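Local atomic coordinates of probable ubiquitin-conjugating enzyme E2 7 (Caenorhabditis elegans, PDB entry 1PZV), a protein that probably catalyses the covalent attachment of ubiquitin to other proteins, accepting activated ubiquitin from an E1 enzyme as a thioester. Residues A[36-41]-A[55-60]; A[10-15]-A[31-36]. One frame throughout, in Å; residues are numbered along the deposited sequence.

Interaction 1: A[36-41]-A[55-60]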
loop_
_atom_site.group_PDB
_atom_site.type_symbol
_atom_site.label_atom_id
_atom_site.label_comp_id
_atom_site.label_asym_id
_atom_site.label_seq_id
_atom_site.Cartn_x
_atom_site.Cartn_y
_atom_site.Cartn_z
ATOM N N TRP A 36 6.628 6.381 -7.973
ATOM C CA TRP A 36 6.116 5.149 -8.567
ATOM C C TRP A 36 4.601 5.050 -8.558
ATOM O O TRP A 36 3.945 5.465 -7.599
ATOM C CB TRP A 36 6.649 3.932 -7.812
ATOM C CG TRP A 36 8.122 3.738 -7.883
ATOM C CD1 TRP A 36 9.068 4.700 -8.078
ATOM C CD2 TRP A 36 8.830 2.507 -7.701
ATOM N NE1 TRP A 36 10.322 4.144 -8.040
ATOM C CE2 TRP A 36 10.205 2.796 -7.820
ATOM C CE3 TRP A 36 8.433 1.182 -7.481
ATOM C CZ2 TRP A 36 11.190 1.814 -7.688
ATOM C CZ3 TRP A 36 9.410 0.205 -7.356
ATOM C CH2 TRP A 36 10.770 0.524 -7.473
ATOM N N GLU A 37 4.052 4.493 -9.632
ATOM C CA GLU A 37 2.615 4.265 -9.717
ATOM C C GLU A 37 2.469 2.753 -9.598
ATOM O O GLU A 37 2.946 2.020 -10.461
ATOM C CB GLU A 37 2.046 4.746 -11.061
ATOM C CG GLU A 37 2.831 4.298 -12.297
ATOM C CD GLU A 37 2.130 4.638 -13.625
ATOM O OE1 GLU A 37 1.462 5.706 -13.708
ATOM O OE2 GLU A 37 2.266 3.837 -14.589
ATOM N N VAL A 38 1.839 2.277 -8.531
ATOM C CA VAL A 38 1.688 0.832 -8.372
ATOM C C VAL A 38 0.249 0.319 -8.330
ATOM O O VAL A 38 -0.582 0.825 -7.583
ATOM C CB VAL A 38 2.434 0.323 -7.100
ATOM C CG1 VAL A 38 3.786 1.026 -6.977
ATOM C CG2 VAL A 38 1.582 0.535 -5.852
ATOM N N LEU A 39 -0.036 -0.689 -9.146
ATOM C CA LEU A 39 -1.358 -1.296 -9.180
ATOM C C LEU A 39 -1.403 -2.341 -8.080
ATOM O O LEU A 39 -0.589 -3.263 -8.054
ATOM C CB LEU A 39 -1.614 -1.994 -10.521
ATOM C CG LEU A 39 -2.951 -2.744 -10.618
ATOM C CD1 LEU A 39 -4.095 -1.721 -10.592
ATOM C CD2 LEU A 39 -3.012 -3.591 -11.888
ATOM N N VAL A 40 -2.350 -2.205 -7.167
ATOM C CA VAL A 40 -2.457 -3.168 -6.084
ATOM C C VAL A 40 -3.732 -3.977 -6.237
ATOM O O VAL A 40 -4.820 -3.472 -5.998
ATOM C CB VAL A 40 -2.478 -2.466 -4.724
ATOM C CG1 VAL A 40 -2.546 -3.480 -3.630
ATOM C CG2 VAL A 40 -1.254 -1.604 -4.577
ATOM N N ILE A 41 -3.594 -5.231 -6.646
ATOM C CA ILE A 41 -4.755 -6.084 -6.816
ATOM C C ILE A 41 -5.139 -6.695 -5.471
ATOM O O ILE A 41 -4.292 -7.270 -4.786
ATOM C CB ILE A 41 -4.476 -7.220 -7.843
ATOM C CG1 ILE A 41 -4.100 -6.608 -9.196
ATOM C CG2 ILE A 41 -5.716 -8.119 -7.996
ATOM C CD1 ILE A 41 -4.042 -7.605 -10.335
ATOM N N ALA A 55 -1.880 3.170 -6.657
ATOM C CA ALA A 55 -1.204 3.852 -5.552
ATOM C C ALA A 55 0.113 4.487 -5.985
ATOM O O ALA A 55 0.713 4.107 -6.996
ATOM C CB ALA A 55 -0.966 2.877 -4.388
ATOM N N ILE A 56 0.568 5.456 -5.208
ATOM C CA ILE A 56 1.805 6.129 -5.533
ATOM C C ILE A 56 2.798 6.118 -4.397
ATOM O O ILE A 56 2.460 6.438 -3.252
ATOM C CB ILE A 56 1.540 7.563 -5.964
ATOM C CG1 ILE A 56 0.837 7.542 -7.323
ATOM C CG2 ILE A 56 2.846 8.349 -6.000
ATOM C CD1 ILE A 56 0.601 8.895 -7.927
ATOM N N LEU A 57 4.025 5.720 -4.734
ATOM C CA LEU A 57 5.124 5.654 -3.778
ATOM C C LEU A 57 6.068 6.824 -3.991
ATOM O O LEU A 57 6.553 7.051 -5.098
ATOM C CB LEU A 57 5.907 4.349 -3.942
ATOM C CG LEU A 57 5.306 3.053 -3.403
ATOM C CD1 LEU A 57 6.127 1.886 -3.889
ATOM C CD2 LEU A 57 5.276 3.082 -1.887
ATOM N N ASP A 58 6.313 7.573 -2.926
ATOM C CA ASP A 58 7.222 8.709 -2.983
ATOM C C ASP A 58 8.495 8.313 -2.254
ATOM O O ASP A 58 8.454 8.022 -1.055
ATOM C CB ASP A 58 6.592 9.920 -2.302
ATOM C CG ASP A 58 5.494 10.547 -3.134
ATOM O OD1 ASP A 58 5.817 11.311 -4.066
ATOM O OD2 ASP A 58 4.309 10.266 -2.867
ATOM N N PHE A 59 9.616 8.285 -2.970
ATOM C CA PHE A 59 10.883 7.918 -2.345
ATOM C C PHE A 59 11.775 9.126 -2.089
ATOM O O PHE A 59 12.044 9.920 -2.998
ATOM C CB PHE A 59 11.678 6.938 -3.218
ATOM C CG PHE A 59 10.997 5.626 -3.453
ATOM C CD1 PHE A 59 10.029 5.496 -4.449
ATOM C CD2 PHE A 59 11.318 4.518 -2.675
ATOM C CE1 PHE A 59 9.400 4.274 -4.671
ATOM C CE2 PHE A 59 10.694 3.293 -2.890
ATOM C CZ PHE A 59 9.730 3.170 -3.887
ATOM N N PRO A 60 12.260 9.275 -0.845
ATOM C CA PRO A 60 13.136 10.399 -0.508
ATOM C C PRO A 60 14.432 10.293 -1.316
ATOM O O PRO A 60 14.683 9.282 -1.975
ATOM C CB PRO A 60 13.374 10.212 0.983
ATOM C CG PRO A 60 13.326 8.734 1.138
ATOM C CD PRO A 60 12.115 8.370 0.308
#
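Two aromatic rings close one end of this antiparallel strand pair. The CE1 corner of Phe59 comes over one face of the Trp36 indole, 3.3 Å above its plane and displaced toward the rim, and lies 3.4 Å from Trp36 CD1. With the planes at 49° the pair is oblique, neither stacked nor T-shaped. The other face of the indole is met by Leu12 of helix 5-17, and its NE1 edge by the carbonyl of Ile33. Trp36 CG stands anti to the carbonyl carbon (chi1 -64°), as does Phe59 CG.

Strands 36-41 and 55-58 are joined by two reciprocal pairs of backbone bonds. Trp36 N donates almost straight to Leu57 O at 3.0 Å (169°), and Leu57 N returns a bond of 2.9 Å to Trp36 O, on a lone pair in the carbonyl plane. The second pair links Val38 with Ala55: Val38 N reaches Ala55 O at 2.6 Å, while the return bond from Ala55 N to Val38 O is more bent. Between them Glu37 faces Ile56 in a non-hydrogen-bonded pair on the opposite surface of the sheet from Trp36, Val38, Ala55 and Leu57. On the buried surface Val38 CG1 crosses Leu57 CD1 at about a right angle, 4.0 Å apart, and Val38 CG2 packs on Ala55 CB at 3.8 Å. An alanine in place of Trp36 removes both packed ring faces and the NE1 bond to Ile33 O, and would probably loosen the packing of helix 5-17 on the sheet. The chemistry thus divides: directional backbone bonds fix the register and satisfy the buried amides, whereas apolar carbons and rings fill the sheet's buried side, where helix 5-17 reaches Trp36 and Phe59.

Interaction 2: A[10-15]-A[31-36]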
loop_
_atom_site.group_PDB
_atom_site.type_symbol
_atom_site.label_atom_id
_atom_site.label_comp_id
_atom_site.label_asym_id
_atom_site.label_seq_id
_atom_site.Cartn_x
_atom_site.Cartn_y
_atom_site.Cartn_z
ATOM N N LYS A 10 17.406 -0.497 -9.848
ATOM C CA LYS A 10 17.594 -1.934 -9.713
ATOM C C LYS A 10 16.334 -2.567 -9.135
ATOM O O LYS A 10 15.831 -3.544 -9.682
ATOM C CB LYS A 10 18.809 -2.227 -8.812
ATOM C CG LYS A 10 18.991 -3.686 -8.412
ATOM C CD LYS A 10 19.240 -4.567 -9.611
ATOM C CE LYS A 10 19.006 -6.033 -9.261
ATOM N NZ LYS A 10 19.110 -6.935 -10.453
ATOM N N GLN A 11 15.823 -2.007 -8.038
ATOM C CA GLN A 11 14.627 -2.544 -7.397
ATOM C C GLN A 11 13.391 -2.495 -8.304
ATOM O O GLN A 11 12.636 -3.482 -8.392
ATOM C CB GLN A 11 14.353 -1.815 -6.074
ATOM C CG GLN A 11 15.434 -2.062 -5.024
ATOM C CD GLN A 11 15.073 -1.534 -3.649
ATOM O OE1 GLN A 11 15.830 -1.684 -2.696
ATOM N NE2 GLN A 11 13.914 -0.919 -3.541
ATOM N N LEU A 12 13.189 -1.363 -8.979
ATOM C CA LEU A 12 12.059 -1.211 -9.889
ATOM C C LEU A 12 12.120 -2.272 -10.983
ATOM O O LEU A 12 11.102 -2.873 -11.344
ATOM C CB LEU A 12 12.072 0.174 -10.537
ATOM C CG LEU A 12 11.039 0.406 -11.655
ATOM C CD1 LEU A 12 9.647 0.158 -11.121
ATOM C CD2 LEU A 12 11.158 1.826 -12.207
ATOM N N ALA A 13 13.326 -2.493 -11.501
ATOM C CA ALA A 13 13.558 -3.469 -12.556
ATOM C C ALA A 13 13.237 -4.890 -12.125
ATOM O O ALA A 13 12.614 -5.631 -12.875
ATOM C CB ALA A 13 15.004 -3.379 -13.044
ATOM N N ASP A 14 13.656 -5.286 -10.928
ATOM C CA ASP A 14 13.362 -6.639 -10.481
ATOM C C ASP A 14 11.856 -6.748 -10.373
ATOM O O ASP A 14 11.241 -7.707 -10.842
ATOM C CB ASP A 14 13.992 -6.933 -9.117
ATOM C CG ASP A 14 15.507 -6.816 -9.129
ATOM O OD1 ASP A 14 16.151 -7.224 -10.132
ATOM O OD2 ASP A 14 16.056 -6.324 -8.114
ATOM N N MET A 15 11.278 -5.727 -9.756
ATOM C CA MET A 15 9.848 -5.615 -9.538
ATOM C C MET A 15 9.070 -5.904 -10.828
ATOM O O MET A 15 8.078 -6.651 -10.829
ATOM C CB MET A 15 9.555 -4.187 -9.055
ATOM C CG MET A 15 8.380 -4.030 -8.111
ATOM S SD MET A 15 8.561 -5.018 -6.605
ATOM C CE MET A 15 7.157 -6.170 -6.845
ATOM N N ASN A 31 11.386 9.921 -16.361
ATOM C CA ASN A 31 12.689 10.504 -16.057
ATOM C C ASN A 31 12.815 10.880 -14.581
ATOM O O ASN A 31 13.656 11.699 -14.211
ATOM C CB ASN A 31 12.941 11.734 -16.935
ATOM C CG ASN A 31 12.978 11.394 -18.418
ATOM O OD1 ASN A 31 13.514 10.358 -18.815
ATOM N ND2 ASN A 31 12.421 12.273 -19.244
ATOM N N ASP A 32 11.977 10.272 -13.744
ATOM C CA ASP A 32 11.989 10.535 -12.305
ATOM C C ASP A 32 11.714 9.268 -11.493
ATOM O O ASP A 32 10.571 8.976 -11.120
ATOM C CB ASP A 32 10.961 11.607 -11.954
ATOM C CG ASP A 32 10.864 11.836 -10.471
ATOM O OD1 ASP A 32 11.911 11.721 -9.809
ATOM O OD2 ASP A 32 9.759 12.138 -9.967
ATOM N N ILE A 33 12.784 8.531 -11.213
ATOM C CA ILE A 33 12.707 7.277 -10.477
ATOM C C ILE A 33 12.220 7.394 -9.029
ATOM O O ILE A 33 12.172 6.395 -8.316
ATOM C CB ILE A 33 14.083 6.582 -10.478
ATOM C CG1 ILE A 33 13.919 5.094 -10.169
ATOM C CG2 ILE A 33 14.997 7.252 -9.465
ATOM C CD1 ILE A 33 13.156 4.344 -11.222
ATOM N N TYR A 34 11.841 8.594 -8.598
ATOM C CA TYR A 34 11.385 8.788 -7.223
ATOM C C TYR A 34 9.867 8.797 -7.003
ATOM O O TYR A 34 9.410 8.953 -5.866
ATOM C CB TYR A 34 12.008 10.064 -6.650
ATOM C CG TYR A 34 13.507 9.953 -6.431
ATOM C CD1 TYR A 34 14.028 9.415 -5.244
ATOM C CD2 TYR A 34 14.409 10.328 -7.431
ATOM C CE1 TYR A 34 15.416 9.250 -5.060
ATOM C CE2 TYR A 34 15.794 10.165 -7.260
ATOM C CZ TYR A 34 16.290 9.624 -6.076
ATOM O OH TYR A 34 17.651 9.441 -5.922
ATOM N N LYS A 35 9.092 8.639 -8.079
ATOM C CA LYS A 35 7.622 8.597 -7.992
ATOM C C LYS A 35 7.099 7.370 -8.726
ATOM O O LYS A 35 7.112 7.326 -9.960
ATOM C CB LYS A 35 6.989 9.832 -8.626
ATOM C CG LYS A 35 7.224 11.129 -7.883
ATOM C CD LYS A 35 6.454 12.290 -8.537
ATOM C CE LYS A 35 4.942 12.133 -8.366
ATOM N NZ LYS A 35 4.550 12.133 -6.930
ATOM N N TRP A 36 6.628 6.381 -7.973
ATOM C CA TRP A 36 6.116 5.149 -8.567
ATOM C C TRP A 36 4.601 5.050 -8.558
ATOM O O TRP A 36 3.945 5.465 -7.599
ATOM C CB TRP A 36 6.649 3.932 -7.812
ATOM C CG TRP A 36 8.122 3.738 -7.883
ATOM C CD1 TRP A 36 9.068 4.700 -8.078
ATOM C CD2 TRP A 36 8.830 2.507 -7.701
ATOM N NE1 TRP A 36 10.322 4.144 -8.040
ATOM C CE2 TRP A 36 10.205 2.796 -7.820
ATOM C CE3 TRP A 36 8.433 1.182 -7.481
ATOM C CZ2 TRP A 36 11.190 1.814 -7.688
ATOM C CZ3 TRP A 36 9.410 0.205 -7.356
ATOM C CH2 TRP A 36 10.770 0.524 -7.473
#
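The indole nitrogen Trp36 NE1 is gripped by a single hydrogen bond, given to Ile33 O three residues back in the chain at 2.9 Å. The acceptor lies in the indole plane, but the donor sits 44° above the carbonyl plane of Ile33, away from the lone-pair directions. This bond ties the tryptophan near the start of the strand to the type I turn from Asp32 to Lys35 and holds the ring's rotation. So steadied, the ring meets helix 5-17 on the face opposite Phe59. Leu12, with CG anti to the backbone N (chi1 172°), sends CD1 over the six-membered ring in a CH-pi contact, 3.8 Å from its centroid, while its CB lies 3.3 Å from Trp36 CH2 at the outer corner. The second branch, CD2, reaches Ile33 CD1 at 3.4 Å, so one leucine touches both the turn and the ring. Met15 CG approaches Trp36 CZ3 obliquely and more loosely. On the helix's outer side Lys10 NZ and Asp14 OD1 form a salt bridge one turn apart. Val115 of helix 115-127 also touches Trp36, and this docking of an N-terminal helix on a four-stranded antiparallel meander belongs to the ubiquitin-conjugating (UBC) fold.

Both contacts are buried, yet they differ in place and chemistry. Interaction 1 lies about 8 Å and interaction 2 about 16 Å from the chain's centre, measured between centres. The first joins neighbouring strands within the sheet and rests on backbone bonds; the second sets helix 5-17 against the start of strand 35-41 and is held between its segments by apolar carbons alone, with its polar bonds local to each side. Trp36 belongs to both, its two ring faces divided between them. Further ties run from the turn to strand 52-58 and just beyond: Phe59 N probably bonds to Tyr34 O, and Lys35 NZ forms a long, weak ion pair with Asp58 OD1.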